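PDB 7BYY: acetyltransferase from Escherichia coli, which acetylates aminoacyl-tRNAs as a GNAT-family toxin, probably taking the acetyl group from acetyl-CoA. Local coordinates for the interface of chains A and B. Residues are numbered along the deposited sequence; one frame, centred on the assembly and turned at random. Chains: chain A/B, Acetyltransferase.

Contact 1: the interface of chains A and B. Residues chain A 75, 96, 98, 129, 133-135; chain B 73-75, 98, 129, 133.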
ATOM      1  N   ALA A  75      -5.125  -0.530  -2.524  1.00 34.95           N
ATOM      2  CA  ALA A  75      -4.392   0.641  -2.064  1.00 36.86           C
ATOM      3  C   ALA A  75      -5.112   1.904  -2.519  1.00 38.26           C
ATOM      4  O   ALA A  75      -5.737   1.936  -3.582  1.00 41.15           O
ATOM      5  CB  ALA A  75      -2.955   0.632  -2.587  1.00 35.61           C
ATOM      6  N   GLY A  96      -1.921   8.277   2.464  1.00 41.07           N
ATOM      7  CA  GLY A  96      -1.990   6.916   1.968  1.00 36.73           C
ATOM      8  C   GLY A  96      -2.660   6.009   2.980  1.00 35.77           C
ATOM      9  O   GLY A  96      -2.292   6.000   4.159  1.00 37.82           O
ATOM     10  N   VAL A  98      -5.210   2.071   3.320  1.00 28.28           N
ATOM     11  CA  VAL A  98      -5.741   0.856   2.717  1.00 30.90           C
ATOM     12  C   VAL A  98      -7.257   0.981   2.692  1.00 35.76           C
ATOM     13  O   VAL A  98      -7.885   1.197   3.735  1.00 37.34           O
ATOM     14  CB  VAL A  98      -5.299  -0.398   3.485  1.00 27.65           C
ATOM     15  CG1 VAL A  98      -6.111  -1.604   3.032  1.00 25.60           C
ATOM     16  CG2 VAL A  98      -3.809  -0.642   3.285  1.00 29.39           C
ATOM     17  N   ILE A 129       0.763  -5.094   6.036  1.00 33.68           N
ATOM     18  CA  ILE A 129       0.934  -4.075   5.006  1.00 33.27           C
ATOM     19  C   ILE A 129       1.645  -2.856   5.577  1.00 35.68           C
ATOM     20  O   ILE A 129       2.510  -2.258   4.923  1.00 33.01           O
ATOM     21  CB  ILE A 129      -0.431  -3.708   4.398  1.00 25.40           C
ATOM     22  CG1 ILE A 129      -1.014  -4.921   3.667  1.00 23.51           C
ATOM     23  CG2 ILE A 129      -0.304  -2.501   3.485  1.00 23.87           C
ATOM     24  CD1 ILE A 129      -2.439  -4.740   3.203  1.00 23.67           C
ATOM     25  N   LEU A 133       4.818  -0.969   4.003  1.00 38.56           N
ATOM     26  CA  LEU A 133       4.463   0.330   3.453  1.00 41.10           C
ATOM     27  C   LEU A 133       3.602   1.084   4.459  1.00 45.18           C
ATOM     28  O   LEU A 133       2.484   0.650   4.768  1.00 48.36           O
ATOM     29  CB  LEU A 133       3.726   0.169   2.121  1.00 38.91           C
ATOM     30  CG  LEU A 133       3.387   1.450   1.358  1.00 38.34           C
ATOM     31  CD1 LEU A 133       4.643   2.251   1.047  1.00 36.72           C
ATOM     32  CD2 LEU A 133       2.636   1.110   0.082  1.00 39.50           C
ATOM     33  N   PRO A 134       4.082   2.209   4.986  1.00 46.15           N
ATOM     34  CA  PRO A 134       3.315   2.929   6.009  1.00 43.14           C
ATOM     35  C   PRO A 134       2.021   3.488   5.443  1.00 40.84           C
ATOM     36  O   PRO A 134       1.989   4.039   4.340  1.00 39.49           O
ATOM     37  CB  PRO A 134       4.264   4.054   6.445  1.00 44.06           C
ATOM     38  CG  PRO A 134       5.620   3.644   5.945  1.00 46.82           C
ATOM     39  CD  PRO A 134       5.362   2.868   4.693  1.00 46.86           C
ATOM     40  N   ILE A 135       0.947   3.330   6.212  1.00 40.65           N
ATOM     41  CA  ILE A 135      -0.353   3.881   5.866  1.00 42.10           C
ATOM     42  C   ILE A 135      -0.931   4.550   7.105  1.00 42.79           C
ATOM     43  O   ILE A 135      -0.543   4.256   8.236  1.00 43.95           O
ATOM     44  CB  ILE A 135      -1.315   2.809   5.301  1.00 42.62           C
ATOM     45  CG1 ILE A 135      -1.488   1.633   6.269  1.00 43.25           C
ATOM     46  CG2 ILE A 135      -0.804   2.297   3.967  1.00 42.34           C
ATOM     47  CD1 ILE A 135      -2.543   1.839   7.335  1.00 47.89           C
TER
ATOM     48  N   PHE B  73       9.449   6.479  -0.142  1.00 42.85           N
ATOM     49  CA  PHE B  73       8.300   6.028  -0.914  1.00 43.88           C
ATOM     50  C   PHE B  73       7.074   5.989  -0.015  1.00 43.03           C
ATOM     51  O   PHE B  73       7.180   5.923   1.214  1.00 42.77           O
ATOM     52  CB  PHE B  73       8.547   4.654  -1.550  1.00 42.77           C
ATOM     53  CG  PHE B  73       8.997   3.604  -0.577  1.00 41.96           C
ATOM     54  CD1 PHE B  73      10.336   3.473  -0.246  1.00 45.83           C
ATOM     55  CD2 PHE B  73       8.082   2.743   0.003  1.00 42.26           C
ATOM     56  CE1 PHE B  73      10.756   2.506   0.652  1.00 45.92           C
ATOM     57  CE2 PHE B  73       8.492   1.774   0.901  1.00 43.93           C
ATOM     58  CZ  PHE B  73       9.833   1.655   1.225  1.00 45.25           C
ATOM     59  N   THR B  74       5.902   6.024  -0.645  1.00 42.37           N
ATOM     60  CA  THR B  74       4.650   6.104   0.090  1.00 45.02           C
ATOM     61  C   THR B  74       3.549   5.393  -0.680  1.00 45.50           C
ATOM     62  O   THR B  74       3.671   5.123  -1.879  1.00 43.84           O
ATOM     63  CB  THR B  74       4.238   7.559   0.347  1.00 48.05           C
ATOM     64  OG1 THR B  74       3.102   7.587   1.221  1.00 53.18           O
ATOM     65  CG2 THR B  74       3.872   8.241  -0.966  1.00 45.43           C
ATOM     66  N   ALA B  75       2.463   5.095   0.031  1.00 45.86           N
ATOM     67  CA  ALA B  75       1.261   4.569  -0.595  1.00 44.53           C
ATOM     68  C   ALA B  75       0.523   5.702  -1.297  1.00 44.47           C
ATOM     69  O   ALA B  75       0.322   6.775  -0.721  1.00 45.12           O
ATOM     70  CB  ALA B  75       0.360   3.905   0.445  1.00 44.63           C
ATOM     71  N   VAL B  98       2.679   2.539  -5.863  1.00 35.22           N
ATOM     72  CA  VAL B  98       3.661   2.955  -4.868  1.00 33.64           C
ATOM     73  C   VAL B  98       4.442   4.118  -5.463  1.00 37.24           C
ATOM     74  O   VAL B  98       5.025   3.991  -6.548  1.00 39.76           O
ATOM     75  CB  VAL B  98       4.595   1.804  -4.462  1.00 29.46           C
ATOM     76  CG1 VAL B  98       5.875   2.351  -3.851  1.00 26.71           C
ATOM     77  CG2 VAL B  98       3.897   0.884  -3.478  1.00 30.89           C
ATOM     78  N   ILE B 129       5.939  -5.615  -1.007  1.00 29.07           N
ATOM     79  CA  ILE B 129       4.678  -4.904  -0.821  1.00 30.05           C
ATOM     80  C   ILE B 129       3.594  -5.505  -1.703  1.00 34.34           C
ATOM     81  O   ILE B 129       2.449  -5.693  -1.269  1.00 34.51           O
ATOM     82  CB  ILE B 129       4.865  -3.402  -1.107  1.00 27.79           C
ATOM     83  CG1 ILE B 129       5.867  -2.784  -0.131  1.00 25.42           C
ATOM     84  CG2 ILE B 129       3.529  -2.676  -1.040  1.00 26.20           C
ATOM     85  CD1 ILE B 129       6.176  -1.330  -0.421  1.00 23.96           C
ATOM     86  N   LEU B 133      -0.114  -6.238  -0.583  1.00 42.77           N
ATOM     87  CA  LEU B 133      -1.093  -5.268  -1.070  1.00 37.58           C
ATOM     88  C   LEU B 133      -0.858  -5.099  -2.565  1.00 33.20           C
ATOM     89  O   LEU B 133       0.090  -4.411  -2.977  1.00 33.44           O
ATOM     90  CB  LEU B 133      -0.970  -3.937  -0.333  1.00 38.15           C
ATOM     91  CG  LEU B 133      -2.036  -2.892  -0.647  1.00 42.74           C
ATOM     92  CD1 LEU B 133      -3.416  -3.451  -0.348  1.00 46.90           C
ATOM     93  CD2 LEU B 133      -1.784  -1.621   0.144  1.00 43.69           C
TER

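Contact 2: the interface of chains A and B. Residues chain A 52, 54-55; chain B 130, 134-136.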
ATOM      1  N   SER A  52      -4.735  -8.339 -10.183  1.00 45.03           N
ATOM      2  CA  SER A  52      -4.268  -7.654  -8.977  1.00 41.74           C
ATOM      3  C   SER A  52      -4.941  -6.289  -8.853  1.00 41.88           C
ATOM      4  O   SER A  52      -4.307  -5.285  -8.523  1.00 41.88           O
ATOM      5  CB  SER A  52      -2.740  -7.531  -8.934  1.00 37.93           C
ATOM      6  OG  SER A  52      -2.279  -6.486  -9.769  1.00 37.48           O
ATOM      7  N   CYS A  54      -7.163  -6.048  -6.588  1.00 36.32           N
ATOM      8  CA  CYS A  54      -7.409  -6.064  -5.154  1.00 34.24           C
ATOM      9  C   CYS A  54      -6.834  -7.354  -4.588  1.00 33.16           C
ATOM     10  O   CYS A  54      -6.495  -8.282  -5.327  1.00 34.77           O
ATOM     11  CB  CYS A  54      -8.904  -5.963  -4.835  1.00 34.91           C
ATOM     12  SG  CYS A  54      -9.888  -7.403  -5.354  1.00 34.58           S
ATOM     13  N   ALA A  55      -6.727  -7.396  -3.263  1.00 30.26           N
ATOM     14  CA  ALA A  55      -6.467  -8.625  -2.534  1.00 33.43           C
ATOM     15  C   ALA A  55      -7.728  -9.039  -1.789  1.00 37.14           C
ATOM     16  O   ALA A  55      -8.562  -8.199  -1.436  1.00 36.79           O
ATOM     17  CB  ALA A  55      -5.311  -8.463  -1.548  1.00 35.63           C
TER
ATOM     18  N   HIS B 130       3.940  -5.828  -2.952  1.00 35.10           N
ATOM     19  CA  HIS B 130       2.953  -6.339  -3.898  1.00 32.12           C
ATOM     20  C   HIS B 130       2.367  -7.668  -3.440  1.00 32.27           C
ATOM     21  O   HIS B 130       1.205  -7.968  -3.741  1.00 27.90           O
ATOM     22  CB  HIS B 130       3.589  -6.480  -5.282  1.00 30.18           C
ATOM     23  CG  HIS B 130       2.642  -6.943  -6.344  1.00 27.68           C
ATOM     24  ND1 HIS B 130       1.645  -6.140  -6.856  1.00 27.59           N
ATOM     25  CD2 HIS B 130       2.542  -8.127  -6.995  1.00 26.64           C
ATOM     26  CE1 HIS B 130       0.971  -6.810  -7.774  1.00 27.41           C
ATOM     27  NE2 HIS B 130       1.496  -8.017  -7.878  1.00 27.90           N
ATOM     28  N   PRO B 134      -1.677  -5.729  -3.404  1.00 34.29           N
ATOM     29  CA  PRO B 134      -1.450  -5.673  -4.856  1.00 33.47           C
ATOM     30  C   PRO B 134      -1.465  -4.249  -5.388  1.00 31.56           C
ATOM     31  O   PRO B 134      -2.379  -3.470  -5.114  1.00 34.12           O
ATOM     32  CB  PRO B 134      -2.610  -6.499  -5.424  1.00 33.57           C
ATOM     33  CG  PRO B 134      -2.939  -7.459  -4.329  1.00 36.60           C
ATOM     34  CD  PRO B 134      -2.726  -6.697  -3.047  1.00 36.30           C
ATOM     35  N   ILE B 135      -0.434  -3.919  -6.161  1.00 31.31           N
ATOM     36  CA  ILE B 135      -0.280  -2.611  -6.775  1.00 35.44           C
ATOM     37  C   ILE B 135      -0.110  -2.803  -8.276  1.00 36.02           C
ATOM     38  O   ILE B 135       0.196  -3.895  -8.759  1.00 36.19           O
ATOM     39  CB  ILE B 135       0.917  -1.837  -6.191  1.00 38.65           C
ATOM     40  CG1 ILE B 135       2.138  -2.756  -6.112  1.00 36.38           C
ATOM     41  CG2 ILE B 135       0.567  -1.270  -4.823  1.00 38.45           C
ATOM     42  CD1 ILE B 135       3.345  -2.113  -5.494  1.00 35.98           C
ATOM     43  N   LYS B 136      -0.307  -1.714  -9.015  1.00 37.16           N
ATOM     44  CA  LYS B 136      -0.219  -1.748 -10.468  1.00 39.84           C
ATOM     45  C   LYS B 136       1.146  -1.332 -10.994  1.00 40.70           C
ATOM     46  O   LYS B 136       1.432  -1.556 -12.174  1.00 43.13           O
ATOM     47  CB  LYS B 136      -1.294  -0.847 -11.086  1.00 38.85           C
ATOM     48  CG  LYS B 136      -2.700  -1.197 -10.656  1.00 33.77           C
ATOM     49  CD  LYS B 136      -3.217  -2.416 -11.386  1.00 30.23           C
ATOM     50  CE  LYS B 136      -4.670  -2.676 -11.030  1.00 30.40           C
ATOM     51  NZ  LYS B 136      -5.169  -3.930 -11.649  1.00 30.92           N
TER

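Contact 1: the interface of chains A and B
A:Leu133 reaches across to B:Ala75, B:Phe73, B:Val98 and B:Ile129, joining two copies of a GNAT-family acetyltransferase. The leucine lies in the loop just after helix 114-132. A:Leu133 CB meets the tip of B:Ile129, 3.8 Å from B:Ile129 CD1. CG stands anti to the backbone N (chi1 -175°), which carries the branch away from the loop and over strand 67-79 of chain B. There A:Leu133 CG lies 4.0 Å from B:Ala75 CB. The two methyls then part. A:Leu133 CD1 comes to the ring of B:Phe73, 3.6 Å from B:Phe73 CD2, and the leucine meets the ring at a slant. The same methyl also lies against the backbone of B:Thr74. A:Leu133 CD2 packs on the methyl of B:Ala75, 3.6 Å from B:Ala75 CB, and has B:Val98 CG2 and B:Ile129 CG2 as further neighbours.

The two-fold twin of this leucine, B:Leu133, makes matching contacts with chain A. B:Leu133 CD2 lies 3.7 Å from A:Ala75 CB. B:Leu133 CD2 is also 3.8 Å from A:Ile129 CG2. A:Ile129 lies roughly perpendicular to B:Leu133, whereas A:Val98 and B:Leu133 run antiparallel alongside each other. No polar pair bonds across this patch. A:Ile135 CG2 adds a looser contact to the B:Ala75 methyl. Beside it, the carbonyl O of B:Ala75 faces A:Gly96 CA at 3.5 Å.

Contact 2: the interface of chains A and B
The loop after helix 114-130 of the GNAT fold in chain B meets the segment of chain A that leads into strand 55-61. B:Pro134 carries much of the contact. Its ring lies alongside the chain A segment, and its carbons CB, CG and CD touch A:Ser52, A:Cys54 and A:Ala55 in turn. B:Pro134 CB meets A:Ser52 CB at 3.7 Å. B:Pro134 CG comes to the carbonyl O of A:Cys54 at 3.8 Å. B:Pro134 CD packs against the methyl of A:Ala55, 3.5 Å from A:Ala55 CB.

Of the chain A residues here, A:Ser52 has the most surface hidden by chain B, 64 Å². Its hydroxyl lies between the backbone N and the carbonyl carbon (chi1 78°). From there A:Ser52 OG points to the edge of the imidazole, in the ring plane and 3.8 Å from B:His130 CE1. OG also faces the carbonyl O of B:Ile135, but too far for a hydrogen bond. No polar bond crosses this patch, and packing carries it.

Within chain B, the backbone N of B:Ile135 donates to B:His130 ND1 at 3.1 Å. The bond is nearly straight, 174° at H, with the donor tilted 20° from the ring plane. It limits rotation of the imidazole and ties the end of the helix to the loop that follows. B:Lys136 bends at chi2 and then runs extended, bringing its terminal amine nitrogen NZ to 3.5 Å from the carbonyl O of A:Ser52. This is a loose approach, not counted as a hydrogen bond.

In the fold, the chain B residues span the turn from helix 114-130 towards the next strand, while A:Ser52 and A:Cys54 lie in the connection between helix 35-50 and strand 55-61 of chain A.

The C-alpha centres of contact 1 and contact 2 are about 11 Å apart, so the two are neighbouring patches of one two-fold interface. In both, chain B uses the end of helix 114-130 and the loop after it. B:Ile129 and B:Leu133 serve contact 1, while the adjacent B:His130 and B:Pro134 serve contact 2. They face strands 67-79 and 94-105 and helix 114-132 in contact 1, and the approach to strand 55-61 in contact 2. Contact 1 straddles the two-fold and holds both leucines, whereas contact 2 recurs with the chains exchanged. The pairing could be a functional dimer, but the structure alone does not show this.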